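Local coordinates for protein phosphatase YwpJ (Bacillus subtilis, PDB 1NRW) that removes phosphate in vitro from phosphorylated five- and six-carbon sugars and nucleoside monophosphates, and less readily from FMN, as a magnesium-dependent hydrolase of the haloacid dehalogenase superfamily, at residues R46-M52 and V64-N68; H82-D86 and L210-A215; Y103-G109 and F172-F178. All coordinates share one frame; numbering follows the deposited sequence.

Along the chain, contact 1 closes first: the short connection after helix 48-55 brings 64-68 back beside 46-52, within a beta-alpha-beta unit of the core sheet that carries the metal site. Contact 2 opens next, where 82-86 leaves the edge strand 79-82 of that sheet, and it closes only when 210-215 ends strand 207-212 of the second sheet. Contact 3, joining 103-109 to 172-178, lies wholly within that long excursion and pairs the middle strands of the second sheet. Contact 2 brings the two chain passages between the domains together and shares that sheet through strand 207-212, next to 172-178; N68 ND2 bonded to S211 OG links contacts 1 and 2, and A67 packs on Y173 of contact 3.

Contact 1 (R46-M52 and V64-N68); sequences RAHFDVM and VISAN
One backbone hydrogen bond joins the segments directly: A67 N donates a hydrogen bond to R46 O at 2.8 Å, with an N-H...O angle of 166°. A water adds a second polar link, accepting from H48 N at 3.1 Å and hydrogen-bonding to S66 OG. S66 CB also rests 3.2 Å from R46 O, so strand end and helix start lie close here.

The apolar part centres on V64. Its CG1 sits at the edge of the H48 imidazole, 3.7 Å from ND1, and also meets V51 CG2; its CG2 touches the selenomethionine methyl, M52 CE. A chi1 of 175° swings the H48 ring away from its own N and sets its edge against V64, while M52 CG lies over one face, near the rim. The H48 ring also stacks with that of H73. Were H48 an alanine, V64 would probably lose the ring edge at its flank and H73 its stacking partner.

At the helix start, D50 OD2 accepts from the backbone N of the N-cap residue A47. The contact belongs to the Rossmann-like beta-alpha-beta unit 39-43, 48-55, 63-66. R46 points its guanidinium elsewhere, to D12 of the metal site and to E125. Backbone and water bonds therefore fix the helix start against the strand end, while nonpolar contacts pack the start of the helix.

Contact 2 (H82-D86 and L210-A215); sequences HETID and LSSRKA
E83 lays its side chain across K214 and A215, its CD 3.8 Å from K214 CB and its CG 4.1 Å from A215 CB. The surface it covers is a type I beta turn, S212 to A215, at the end of strand 207-212, closed by A215 N bonding to S212 O. This is where the two passages between the core and cap domains of the HAD phosphatase run side by side: 82-86 leads from core to cap, and 210-215 leads back.

The E83 chain bends at chi2 (70°), which turns the carboxylate over K214 CB. No salt bridge forms, since E83 OE2 and K214 NZ stay 5.3 Å apart; OE1 instead is hydrogen-bonded to H81 NE2. Farther along, I85 reaches with its ethyl branch over the strand backbone. CD1 lies 3.6 Å from L210 O and CG1 faces S212 N, while I175 of strand 172-178 and A90 of helix 87-99 also touch this side chain. Between E83 and I85, the T84 carbonyl O lies 3.4 Å from S212 CB.

Three waters bridge the two segments. One donates to E83 O and accepts from S212 N, joining the backbones; another connects D86 N with S212 OG. Behind the turn, S211 OG donates to A215 O at 2.7 Å and also meets N68 ND2. The third water sits among three groups, donating to E83 OE2, accepting from K214 N at 2.9 Å, and hydrogen-bonding to S212 OG.

Contact 3 (Y103-G109 and F172-F178); sequences YYEVFTG and FYNILGF
Y103, E105 and F107 are tied to the facing strand through both their N-H and carbonyl groups. Y103 pairs with F178 and E105 with L176 in reciprocal bonds between backbone N and O, L176 N to E105 O at 3.0 Å. At the third pair F107 N donates to N174 O. F107 O receives Y173 N at 2.9 Å and, weakly, N174 N at 3.5 Å, so one carbonyl faces two successive residues: a classic beta bulge. CA-H groups of the non-hydrogen-bonded residues add weaker contacts to neighbouring carbonyls, such as Y104 CA to L176 O at 3.1 Å.

These two antiparallel strands, at 168° to each other, lie in the middle of the cap-domain sheet, with 112-114 beyond one and 207-212 beyond the other. N174 hangs from the bulge toward the active-site side, its ND2 bonded to E209 OE1 and to G45 O, the latter from a phosphate-binding residue.

On the face shared with N174, F107 presents its ring edge to two neighbours: N174 O lies in the ring plane, and CE2 meets L176 CB at 4.1 Å. F178 CG lies opposite its own N (chi1 171°) while Y103 CG lies beside its own, which carries the two rings out side by side, nearly parallel (12°) but slid so far apart that they hardly overlap; the CD2 atoms of Y103 and F178 meet at 3.4 Å. The opposite face carries V106, whose CG1 touches the edge of the F172 ring at CD1, 3.5 Å away, and helix 87-99 covers V106 with L94 and F172 with A90. From the bulge, the Y173 ring lies obliquely against T108 and G109, its CE2 3.3 Å from G109 N.

Contact 1 (R46-M52 and V64-N68)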
# COMPACT_ATOMS: atom_id res chain seq x y z
N ARG A 46 -2.80 -1.39 -1.43
CA ARG A 46 -4.19 -1.56 -1.83
C ARG A 46 -4.34 -1.70 -3.34
O ARG A 46 -3.36 -1.66 -4.08
CB ARG A 46 -5.03 -0.37 -1.36
CG ARG A 46 -5.16 -0.24 0.16
CD ARG A 46 -6.01 0.97 0.48
NE ARG A 46 -6.00 1.32 1.89
CZ ARG A 46 -6.93 0.97 2.77
NH1 ARG A 46 -7.97 0.24 2.38
NH2 ARG A 46 -6.84 1.39 4.03
N ALA A 47 -5.58 -1.86 -3.80
CA ALA A 47 -5.84 -2.01 -5.22
C ALA A 47 -5.89 -0.67 -5.94
O ALA A 47 -6.18 0.36 -5.34
CB ALA A 47 -7.16 -2.75 -5.43
N HIS A 48 -5.60 -0.69 -7.24
CA HIS A 48 -5.66 0.53 -8.03
C HIS A 48 -7.04 1.20 -7.89
O HIS A 48 -7.13 2.42 -7.78
CB HIS A 48 -5.35 0.22 -9.50
CG HIS A 48 -5.50 1.39 -10.42
ND1 HIS A 48 -4.66 2.49 -10.38
CD2 HIS A 48 -6.39 1.64 -11.41
CE1 HIS A 48 -5.03 3.36 -11.31
NE2 HIS A 48 -6.08 2.86 -11.95
N PHE A 49 -8.10 0.40 -7.90
CA PHE A 49 -9.44 0.98 -7.79
C PHE A 49 -9.71 1.61 -6.42
O PHE A 49 -10.58 2.47 -6.30
CB PHE A 49 -10.53 -0.05 -8.15
CG PHE A 49 -10.38 -1.39 -7.49
CD1 PHE A 49 -10.59 -1.53 -6.12
CD2 PHE A 49 -10.07 -2.52 -8.24
CE1 PHE A 49 -10.51 -2.79 -5.51
CE2 PHE A 49 -9.98 -3.78 -7.64
CZ PHE A 49 -10.20 -3.91 -6.28
N ASP A 50 -8.97 1.19 -5.40
CA ASP A 50 -9.13 1.77 -4.06
C ASP A 50 -8.58 3.19 -4.11
O ASP A 50 -9.11 4.11 -3.48
CB ASP A 50 -8.35 0.99 -2.99
CG ASP A 50 -9.00 -0.33 -2.64
OD1 ASP A 50 -10.25 -0.38 -2.59
OD2 ASP A 50 -8.27 -1.31 -2.38
N VAL A 51 -7.49 3.37 -4.85
CA VAL A 51 -6.88 4.69 -4.97
C VAL A 51 -7.79 5.59 -5.80
O VAL A 51 -8.00 6.75 -5.45
CB VAL A 51 -5.48 4.62 -5.64
CG1 VAL A 51 -4.87 6.01 -5.72
CG2 VAL A 51 -4.57 3.68 -4.86
N MSE A 52 -8.32 5.05 -6.89
CA MSE A 52 -9.21 5.82 -7.77
C MSE A 52 -10.47 6.29 -7.05
O MSE A 52 -10.97 7.38 -7.33
CB MSE A 52 -9.60 4.97 -8.98
CG MSE A 52 -8.42 4.53 -9.82
SE MSE A 52 -7.53 6.04 -10.63
CE MSE A 52 -6.27 6.47 -9.26
N VAL A 64 0.25 5.52 -10.33
CA VAL A 64 -0.17 4.72 -9.18
C VAL A 64 0.50 3.37 -9.16
O VAL A 64 0.40 2.59 -10.11
CB VAL A 64 -1.69 4.47 -9.18
CG1 VAL A 64 -2.07 3.61 -7.96
CG2 VAL A 64 -2.45 5.79 -9.16
N ILE A 65 1.19 3.10 -8.06
CA ILE A 65 1.83 1.81 -7.84
C ILE A 65 0.89 1.17 -6.81
O ILE A 65 0.67 1.72 -5.73
CB ILE A 65 3.24 1.97 -7.25
CG1 ILE A 65 4.16 2.55 -8.32
CG2 ILE A 65 3.75 0.63 -6.74
CD1 ILE A 65 5.56 2.87 -7.83
N SER A 66 0.32 0.03 -7.16
CA SER A 66 -0.61 -0.65 -6.26
C SER A 66 -0.22 -2.10 -6.01
O SER A 66 0.72 -2.61 -6.59
CB SER A 66 -2.04 -0.57 -6.82
OG SER A 66 -2.13 -1.14 -8.12
N ALA A 67 -0.96 -2.75 -5.11
CA ALA A 67 -0.70 -4.14 -4.78
C ALA A 67 0.76 -4.37 -4.37
O ALA A 67 1.39 -5.36 -4.77
CB ALA A 67 -1.07 -5.04 -5.96
N ASN A 68 1.28 -3.45 -3.57
CA ASN A 68 2.64 -3.54 -3.05
C ASN A 68 3.72 -3.54 -4.13
O ASN A 68 4.77 -4.17 -3.97
CB ASN A 68 2.78 -4.81 -2.19
CG ASN A 68 4.05 -4.81 -1.36
OD1 ASN A 68 4.38 -3.81 -0.72
ND2 ASN A 68 4.76 -5.93 -1.36
O HOH W 1 -4.21 -3.18 -8.34

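Contact 2 (H82-D86 and L210-A215)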
# COMPACT_ATOMS: atom_id res chain seq x y z
N HIS A 82 2.27 -5.50 -14.58
CA HIS A 82 1.61 -6.36 -13.61
C HIS A 82 2.55 -7.54 -13.36
O HIS A 82 3.00 -8.22 -14.28
CB HIS A 82 0.17 -6.76 -14.03
CG HIS A 82 0.06 -7.66 -15.22
ND1 HIS A 82 -1.07 -7.70 -16.01
CD2 HIS A 82 0.89 -8.60 -15.73
CE1 HIS A 82 -0.94 -8.61 -16.94
NE2 HIS A 82 0.25 -9.18 -16.80
N GLU A 83 2.90 -7.71 -12.09
CA GLU A 83 3.85 -8.72 -11.64
C GLU A 83 3.05 -9.68 -10.78
O GLU A 83 2.67 -9.34 -9.66
CB GLU A 83 4.97 -8.08 -10.81
CG GLU A 83 6.12 -9.01 -10.47
CD GLU A 83 6.97 -9.36 -11.69
OE1 GLU A 83 7.25 -8.46 -12.51
OE2 GLU A 83 7.37 -10.54 -11.81
N THR A 84 2.80 -10.86 -11.31
CA THR A 84 1.99 -11.85 -10.61
C THR A 84 2.72 -12.87 -9.76
O THR A 84 3.91 -13.15 -9.95
CB THR A 84 1.10 -12.62 -11.60
OG1 THR A 84 1.94 -13.34 -12.52
CG2 THR A 84 0.20 -11.67 -12.37
N ILE A 85 1.98 -13.44 -8.82
CA ILE A 85 2.48 -14.49 -7.94
C ILE A 85 2.17 -15.78 -8.68
O ILE A 85 1.05 -15.96 -9.17
CB ILE A 85 1.71 -14.52 -6.59
CG1 ILE A 85 1.91 -13.21 -5.83
CG2 ILE A 85 2.16 -15.71 -5.75
CD1 ILE A 85 0.97 -13.06 -4.64
N ASP A 86 3.16 -16.67 -8.79
CA ASP A 86 2.95 -17.94 -9.47
C ASP A 86 1.70 -18.59 -8.88
O ASP A 86 1.56 -18.66 -7.67
CB ASP A 86 4.17 -18.85 -9.25
CG ASP A 86 3.98 -20.23 -9.85
OD1 ASP A 86 3.18 -21.02 -9.30
OD2 ASP A 86 4.63 -20.53 -10.87
N LEU A 210 2.02 -10.52 1.12
CA LEU A 210 2.88 -11.33 0.28
C LEU A 210 2.64 -11.05 -1.20
O LEU A 210 1.51 -11.15 -1.68
CB LEU A 210 2.64 -12.82 0.56
CG LEU A 210 3.06 -13.32 1.94
CD1 LEU A 210 2.41 -14.68 2.21
CD2 LEU A 210 4.58 -13.42 2.02
N SER A 211 3.70 -10.70 -1.91
CA SER A 211 3.60 -10.45 -3.35
C SER A 211 4.79 -11.19 -3.96
O SER A 211 5.59 -11.79 -3.23
CB SER A 211 3.67 -8.95 -3.64
OG SER A 211 4.81 -8.36 -3.04
N SER A 212 4.91 -11.16 -5.28
CA SER A 212 6.02 -11.86 -5.92
C SER A 212 7.35 -11.19 -5.58
O SER A 212 7.39 -10.02 -5.18
CB SER A 212 5.83 -11.90 -7.43
OG SER A 212 6.72 -12.83 -8.02
N ARG A 213 8.44 -11.93 -5.73
CA ARG A 213 9.77 -11.42 -5.43
C ARG A 213 10.08 -10.07 -6.08
O ARG A 213 10.69 -9.21 -5.45
CB ARG A 213 10.84 -12.43 -5.86
CG ARG A 213 12.27 -12.00 -5.53
CD ARG A 213 12.44 -11.74 -4.04
NE ARG A 213 13.78 -11.27 -3.70
CZ ARG A 213 14.89 -12.00 -3.84
NH1 ARG A 213 14.82 -13.24 -4.31
NH2 ARG A 213 16.06 -11.48 -3.51
N LYS A 214 9.65 -9.89 -7.32
CA LYS A 214 9.91 -8.65 -8.04
C LYS A 214 8.85 -7.58 -7.81
O LYS A 214 8.88 -6.54 -8.46
CB LYS A 214 10.06 -8.91 -9.54
CG LYS A 214 11.29 -9.72 -9.91
CD LYS A 214 11.46 -9.77 -11.42
CE LYS A 214 12.65 -10.63 -11.83
NZ LYS A 214 12.47 -12.05 -11.40
N ALA A 215 7.92 -7.85 -6.91
CA ALA A 215 6.87 -6.88 -6.60
C ALA A 215 7.06 -6.28 -5.21
O ALA A 215 6.74 -6.90 -4.20
CB ALA A 215 5.49 -7.55 -6.69
O HOH W 2 2.98 -10.06 -7.05
O HOH W 3 8.53 -11.68 -9.33
O HOH W 4 5.65 -15.71 -8.10

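Contact 3 (Y103-G109 and F172-F178)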
# COMPACT_ATOMS: atom_id res chain seq x y z
N TYR A 103 -7.41 -14.16 8.59
CA TYR A 103 -8.34 -13.44 7.74
C TYR A 103 -7.43 -13.14 6.55
O TYR A 103 -6.22 -12.97 6.73
CB TYR A 103 -8.76 -12.09 8.34
CG TYR A 103 -9.65 -12.12 9.56
CD1 TYR A 103 -10.21 -13.31 10.01
CD2 TYR A 103 -9.93 -10.95 10.26
CE1 TYR A 103 -11.02 -13.33 11.15
CE2 TYR A 103 -10.73 -10.96 11.39
CZ TYR A 103 -11.27 -12.15 11.84
OH TYR A 103 -12.04 -12.16 12.98
N TYR A 104 -7.98 -13.06 5.35
CA TYR A 104 -7.13 -12.75 4.21
C TYR A 104 -7.87 -12.04 3.09
O TYR A 104 -9.09 -12.13 2.97
CB TYR A 104 -6.43 -14.02 3.70
CG TYR A 104 -7.32 -15.05 3.04
CD1 TYR A 104 -7.66 -14.94 1.69
CD2 TYR A 104 -7.82 -16.13 3.76
CE1 TYR A 104 -8.48 -15.88 1.08
CE2 TYR A 104 -8.64 -17.08 3.16
CZ TYR A 104 -8.97 -16.95 1.82
OH TYR A 104 -9.78 -17.88 1.21
N GLU A 105 -7.12 -11.29 2.29
CA GLU A 105 -7.68 -10.55 1.17
C GLU A 105 -6.77 -10.82 -0.01
O GLU A 105 -5.55 -10.76 0.12
CB GLU A 105 -7.72 -9.05 1.49
CG GLU A 105 -8.57 -8.71 2.71
CD GLU A 105 -8.62 -7.22 3.00
OE1 GLU A 105 -8.11 -6.43 2.18
OE2 GLU A 105 -9.17 -6.84 4.06
N VAL A 106 -7.37 -11.12 -1.16
CA VAL A 106 -6.59 -11.42 -2.36
C VAL A 106 -6.78 -10.32 -3.40
O VAL A 106 -7.86 -10.17 -3.98
CB VAL A 106 -7.02 -12.77 -2.98
CG1 VAL A 106 -6.07 -13.16 -4.11
CG2 VAL A 106 -7.02 -13.86 -1.90
N PHE A 107 -5.73 -9.55 -3.62
CA PHE A 107 -5.76 -8.46 -4.59
C PHE A 107 -5.49 -9.00 -5.98
O PHE A 107 -4.43 -9.56 -6.24
CB PHE A 107 -4.72 -7.41 -4.21
CG PHE A 107 -5.04 -6.69 -2.92
CD1 PHE A 107 -5.73 -5.48 -2.94
CD2 PHE A 107 -4.69 -7.25 -1.70
CE1 PHE A 107 -6.07 -4.83 -1.75
CE2 PHE A 107 -5.03 -6.61 -0.50
CZ PHE A 107 -5.72 -5.40 -0.53
N THR A 108 -6.47 -8.85 -6.87
CA THR A 108 -6.37 -9.32 -8.25
C THR A 108 -6.73 -8.17 -9.17
O THR A 108 -6.88 -7.03 -8.73
CB THR A 108 -7.36 -10.47 -8.52
OG1 THR A 108 -8.69 -9.96 -8.53
CG2 THR A 108 -7.23 -11.54 -7.44
N GLY A 109 -6.89 -8.46 -10.46
CA GLY A 109 -7.25 -7.41 -11.39
C GLY A 109 -8.69 -6.96 -11.20
O GLY A 109 -8.97 -5.77 -11.05
N PHE A 172 -2.97 -13.07 -9.52
CA PHE A 172 -2.78 -12.81 -8.10
C PHE A 172 -1.64 -11.81 -7.95
O PHE A 172 -0.50 -12.10 -8.33
CB PHE A 172 -2.43 -14.12 -7.39
CG PHE A 172 -3.53 -15.16 -7.47
CD1 PHE A 172 -4.67 -15.04 -6.70
CD2 PHE A 172 -3.43 -16.23 -8.36
CE1 PHE A 172 -5.71 -15.98 -6.80
CE2 PHE A 172 -4.45 -17.16 -8.47
CZ PHE A 172 -5.60 -17.04 -7.69
N TYR A 173 -1.94 -10.64 -7.39
CA TYR A 173 -0.93 -9.60 -7.23
C TYR A 173 -0.37 -9.45 -5.82
O TYR A 173 0.83 -9.31 -5.64
CB TYR A 173 -1.49 -8.25 -7.66
CG TYR A 173 -1.99 -8.20 -9.08
CD1 TYR A 173 -1.22 -8.69 -10.14
CD2 TYR A 173 -3.24 -7.65 -9.38
CE1 TYR A 173 -1.68 -8.63 -11.46
CE2 TYR A 173 -3.71 -7.58 -10.69
CZ TYR A 173 -2.93 -8.08 -11.72
OH TYR A 173 -3.39 -8.01 -13.01
N ASN A 174 -1.26 -9.46 -4.83
CA ASN A 174 -0.83 -9.27 -3.45
C ASN A 174 -1.82 -10.01 -2.56
O ASN A 174 -3.02 -10.04 -2.85
CB ASN A 174 -0.82 -7.76 -3.14
CG ASN A 174 -0.13 -7.41 -1.83
OD1 ASN A 174 0.82 -8.07 -1.40
ND2 ASN A 174 -0.60 -6.33 -1.19
N ILE A 175 -1.30 -10.64 -1.51
CA ILE A 175 -2.14 -11.37 -0.57
C ILE A 175 -1.89 -10.82 0.83
O ILE A 175 -0.75 -10.83 1.32
CB ILE A 175 -1.82 -12.88 -0.57
CG1 ILE A 175 -2.10 -13.46 -1.96
CG2 ILE A 175 -2.67 -13.60 0.48
CD1 ILE A 175 -1.65 -14.91 -2.13
N LEU A 176 -2.94 -10.32 1.46
CA LEU A 176 -2.84 -9.78 2.81
C LEU A 176 -3.35 -10.83 3.80
O LEU A 176 -4.40 -11.42 3.58
CB LEU A 176 -3.67 -8.50 2.93
CG LEU A 176 -3.72 -7.80 4.30
CD1 LEU A 176 -4.01 -6.32 4.11
CD2 LEU A 176 -4.78 -8.45 5.20
N GLY A 177 -2.57 -11.07 4.84
CA GLY A 177 -2.93 -12.00 5.89
C GLY A 177 -3.08 -11.21 7.18
O GLY A 177 -2.29 -10.30 7.44
N PHE A 178 -4.07 -11.55 8.00
CA PHE A 178 -4.32 -10.82 9.24
C PHE A 178 -4.68 -11.75 10.39
O PHE A 178 -5.34 -12.76 10.19
CB PHE A 178 -5.47 -9.83 9.00
CG PHE A 178 -5.98 -9.15 10.25
CD1 PHE A 178 -5.60 -7.85 10.56
CD2 PHE A 178 -6.89 -9.80 11.09
CE1 PHE A 178 -6.11 -7.20 11.69
CE2 PHE A 178 -7.41 -9.17 12.22
CZ PHE A 178 -7.02 -7.86 12.52